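Local atomic coordinates of benzyl alcohol dehydrogenase (Acinetobacter calcoaceticus, PDB entry 1F8F), a protein that catalyses the NAD-dependent oxidation of aromatic alcohols such as benzyl alcohol to the aldehyde, as a zinc-containing member of the alcohol dehydrogenase family. Residues P13-D18 against R51-P56. Sequence-based numbering, arbitrary orientation.
Sequences PCKGAD and RDQKYP. Unlike the reference sequence in segment 51-56: K54 (reference Tyr).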
ATOM      1  N   PRO A  13     -30.749 -35.134   3.653  1.00 51.88           N
ATOM      2  CA  PRO A  13     -31.910 -35.157   4.522  1.00 51.32           C
ATOM      3  C   PRO A  13     -31.716 -34.904   5.985  1.00 51.03           C
ATOM      4  O   PRO A  13     -32.710 -34.420   6.530  1.00 51.09           O
ATOM      5  CB  PRO A  13     -32.581 -36.512   4.271  1.00 51.55           C
ATOM      6  CG  PRO A  13     -32.093 -36.845   2.901  1.00 53.02           C
ATOM      7  CD  PRO A  13     -30.612 -36.458   2.988  1.00 52.78           C
ATOM      8  N   CYS A  14     -30.618 -35.174   6.665  1.00 52.13           N
ATOM      9  CA  CYS A  14     -30.539 -34.876   8.090  1.00 54.26           C
ATOM     10  C   CYS A  14     -29.099 -34.895   8.574  1.00 55.35           C
ATOM     11  O   CYS A  14     -28.178 -35.221   7.818  1.00 56.26           O
ATOM     12  CB  CYS A  14     -31.360 -35.846   8.945  1.00 56.11           C
ATOM     13  SG  CYS A  14     -30.882 -37.602   8.924  1.00 54.51           S
ATOM     14  N   LYS A  15     -28.916 -34.536   9.839  1.00 56.56           N
ATOM     15  CA  LYS A  15     -27.565 -34.522  10.386  1.00 58.09           C
ATOM     16  C   LYS A  15     -26.926 -35.831   9.938  1.00 59.20           C
ATOM     17  O   LYS A  15     -27.442 -36.938  10.055  1.00 60.63           O
ATOM     18  CB  LYS A  15     -27.521 -34.319  11.882  1.00 59.19           C
ATOM     19  CG  LYS A  15     -26.171 -34.485  12.556  1.00 60.69           C
ATOM     20  CD  LYS A  15     -26.091 -33.776  13.896  1.00 61.81           C
ATOM     21  CE  LYS A  15     -24.978 -34.306  14.774  1.00 63.84           C
ATOM     22  NZ  LYS A  15     -23.678 -34.463  14.077  1.00 64.42           N
ATOM     23  N   GLY A  16     -25.807 -35.690   9.261  1.00 58.54           N
ATOM     24  CA  GLY A  16     -24.992 -36.747   8.742  1.00 57.35           C
ATOM     25  C   GLY A  16     -25.550 -37.698   7.711  1.00 53.28           C
ATOM     26  O   GLY A  16     -24.828 -38.624   7.368  1.00 54.25           O
ATOM     27  N   ALA A  17     -26.728 -37.534   7.181  1.00 51.03           N
ATOM     28  CA  ALA A  17     -27.277 -38.474   6.215  1.00 50.26           C
ATOM     29  C   ALA A  17     -26.481 -38.497   4.921  1.00 49.14           C
ATOM     30  O   ALA A  17     -25.721 -37.596   4.601  1.00 48.15           O
ATOM     31  CB  ALA A  17     -28.731 -38.082   6.019  1.00 49.67           C
ATOM     32  N   ASP A  18     -26.594 -39.567   4.151  1.00 47.79           N
ATOM     33  CA  ASP A  18     -25.936 -39.720   2.862  1.00 44.80           C
ATOM     34  C   ASP A  18     -26.679 -38.927   1.794  1.00 42.10           C
ATOM     35  O   ASP A  18     -27.910 -38.861   1.846  1.00 41.03           O
ATOM     36  CB  ASP A  18     -26.010 -41.182   2.452  1.00 44.80           C
ATOM     37  CG  ASP A  18     -24.843 -42.101   2.702  1.00 45.54           C
ATOM     38  OD1 ASP A  18     -23.891 -41.778   3.445  1.00 44.32           O
ATOM     39  OD2 ASP A  18     -24.903 -43.201   2.075  1.00 43.91           O
ATOM     40  N   ARG A  51     -23.237 -31.043   6.502  1.00 50.07           N
ATOM     41  CA  ARG A  51     -24.027 -32.268   6.578  1.00 51.43           C
ATOM     42  C   ARG A  51     -23.994 -32.773   8.029  1.00 53.14           C
ATOM     43  O   ARG A  51     -25.012 -32.998   8.673  1.00 52.73           O
ATOM     44  CB  ARG A  51     -23.399 -33.205   5.545  1.00 48.33           C
ATOM     45  CG  ARG A  51     -23.808 -34.650   5.644  1.00 46.03           C
ATOM     46  CD  ARG A  51     -22.782 -35.675   5.223  1.00 43.28           C
ATOM     47  NE  ARG A  51     -21.552 -35.623   5.999  1.00 41.19           N
ATOM     48  CZ  ARG A  51     -20.416 -36.230   5.680  1.00 41.42           C
ATOM     49  NH1 ARG A  51     -20.333 -36.899   4.530  1.00 43.26           N
ATOM     50  NH2 ARG A  51     -19.331 -36.128   6.432  1.00 38.80           N
ATOM     51  N   ASP A  52     -22.782 -32.673   8.575  1.00 56.85           N
ATOM     52  CA  ASP A  52     -22.495 -33.008   9.955  1.00 61.24           C
ATOM     53  C   ASP A  52     -22.856 -31.886  10.917  1.00 64.70           C
ATOM     54  O   ASP A  52     -22.593 -31.925  12.119  1.00 65.01           O
ATOM     55  CB  ASP A  52     -21.015 -33.342  10.128  1.00 60.00           C
ATOM     56  CG  ASP A  52     -20.551 -34.523   9.298  1.00 59.05           C
ATOM     57  OD1 ASP A  52     -21.413 -35.181   8.684  1.00 56.63           O
ATOM     58  OD2 ASP A  52     -19.318 -34.740   9.287  1.00 58.30           O
ATOM     59  N   GLN A  53     -23.445 -30.826  10.403  1.00 67.71           N
ATOM     60  CA  GLN A  53     -23.940 -29.692  11.128  1.00 70.52           C
ATOM     61  C   GLN A  53     -22.986 -28.965  12.034  1.00 72.50           C
ATOM     62  O   GLN A  53     -23.447 -28.148  12.839  1.00 71.46           O
ATOM     63  CB  GLN A  53     -25.169 -30.101  11.944  1.00 70.93           C
ATOM     64  CG  GLN A  53     -26.267 -30.693  11.076  1.00 70.69           C
ATOM     65  CD  GLN A  53     -27.032 -29.563  10.428  1.00 70.83           C
ATOM     66  OE1 GLN A  53     -28.118 -29.223  10.887  1.00 71.62           O
ATOM     67  NE2 GLN A  53     -26.431 -29.020   9.379  1.00 71.05           N
ATOM     68  N   LYS A  54     -21.690 -28.939  11.763  1.00 75.21           N
ATOM     69  CA  LYS A  54     -20.784 -28.089  12.523  1.00 77.34           C
ATOM     70  C   LYS A  54     -21.024 -26.651  12.101  1.00 79.62           C
ATOM     71  O   LYS A  54     -20.271 -25.748  12.434  1.00 79.27           O
ATOM     72  CB  LYS A  54     -19.332 -28.528  12.337  1.00 79.36           C
ATOM     73  CG  LYS A  54     -19.191 -30.008  12.644  1.00 81.47           C
ATOM     74  CD  LYS A  54     -17.807 -30.598  12.454  1.00 81.43           C
ATOM     75  CE  LYS A  54     -17.867 -32.114  12.663  1.00 82.18           C
ATOM     76  NZ  LYS A  54     -18.661 -32.470  13.879  1.00 82.10           N
ATOM     77  N   TYR A  55     -22.036 -26.317  11.353  1.00 81.18           N
ATOM     78  CA  TYR A  55     -22.595 -25.135  10.808  1.00 79.84           C
ATOM     79  C   TYR A  55     -24.090 -25.392  10.539  1.00 83.14           C
ATOM     80  O   TYR A  55     -24.453 -26.284   9.778  1.00 81.02           O
ATOM     81  CB  TYR A  55     -21.953 -24.712   9.503  1.00 81.72           C
ATOM     82  CG  TYR A  55     -20.726 -23.845   9.452  1.00 87.51           C
ATOM     83  CD1 TYR A  55     -19.969 -23.491  10.555  1.00 81.78           C
ATOM     84  CD2 TYR A  55     -20.284 -23.384   8.214  1.00 81.88           C
ATOM     85  CE1 TYR A  55     -18.847 -22.705  10.458  1.00 82.56           C
ATOM     86  CE2 TYR A  55     -19.160 -22.594   8.089  1.00 82.66           C
ATOM     87  CZ  TYR A  55     -18.443 -22.252   9.220  1.00 89.25           C
ATOM     88  OH  TYR A  55     -17.315 -21.464   9.110  1.00 82.03           O
ATOM     89  N   PRO A  56     -24.938 -24.543  11.107  1.00 82.37           N
ATOM     90  CA  PRO A  56     -26.367 -24.650  11.011  1.00 80.43           C
ATOM     91  C   PRO A  56     -27.118 -24.313   9.747  1.00 78.93           C
ATOM     92  O   PRO A  56     -28.112 -23.573   9.833  1.00 79.56           O
ATOM     93  CB  PRO A  56     -26.885 -23.775  12.167  1.00 81.67           C
ATOM     94  CG  PRO A  56     -25.817 -22.756  12.351  1.00 82.94           C
ATOM     95  CD  PRO A  56     -24.522 -23.447  12.018  1.00 81.51           C
TER
HETATM   96  O   HOH W   1     -22.521 -31.853  15.202  1.00 57.70           O
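The carbonyl of R51 takes the N-H of G16 from above its own plane: the bond from G16 N to R51 O is 2.9 Å and nearly straight at the hydrogen (175°), yet the donor lies 55° out of the carbonyl plane. It joins a type II beta turn, C14 to A17, to a Schellman motif that ends the helix with Q53, at positive phi, as its C-prime residue. The contact lies at the surface of the catalytic domain, whose GroES-like part includes 51-56. K15 CA adds a CH...O contact to the same oxygen, and two consecutive residues of the turn thus share one carbonyl; the turn belongs to the connection between strands 5-11 and 20-26. G16 fills the positive-phi corner of the turn, and A17 N closes it on C14 O at 2.8 Å.

In the K15 side chain, CG anti to the backbone N (chi1 172°) keeps the chain beside Q53, with K15 CG 4.1 Å from Q53 CG, the two side chains passing at a slant. At its far end NZ makes a weak 3.4 Å bond to D52 O, backed by a water that accepts from NZ and donates to that same carbonyl. The amide of Q53 is held instead within its own region, NE2 bonding to the V50 and V57 carbonyls.

The aliphatic part of R51 also lies against the backbone of the turn: the bend at chi2 lays CD against A17 O (3.6 Å), and a further bend at chi3 turns NE towards D52. The guanidinium grips this sequence neighbour side-on: NE reaches OD1 at 2.7 Å from above the carboxylate plane, while NH2 meets OD2 on its syn side at 3.2 Å.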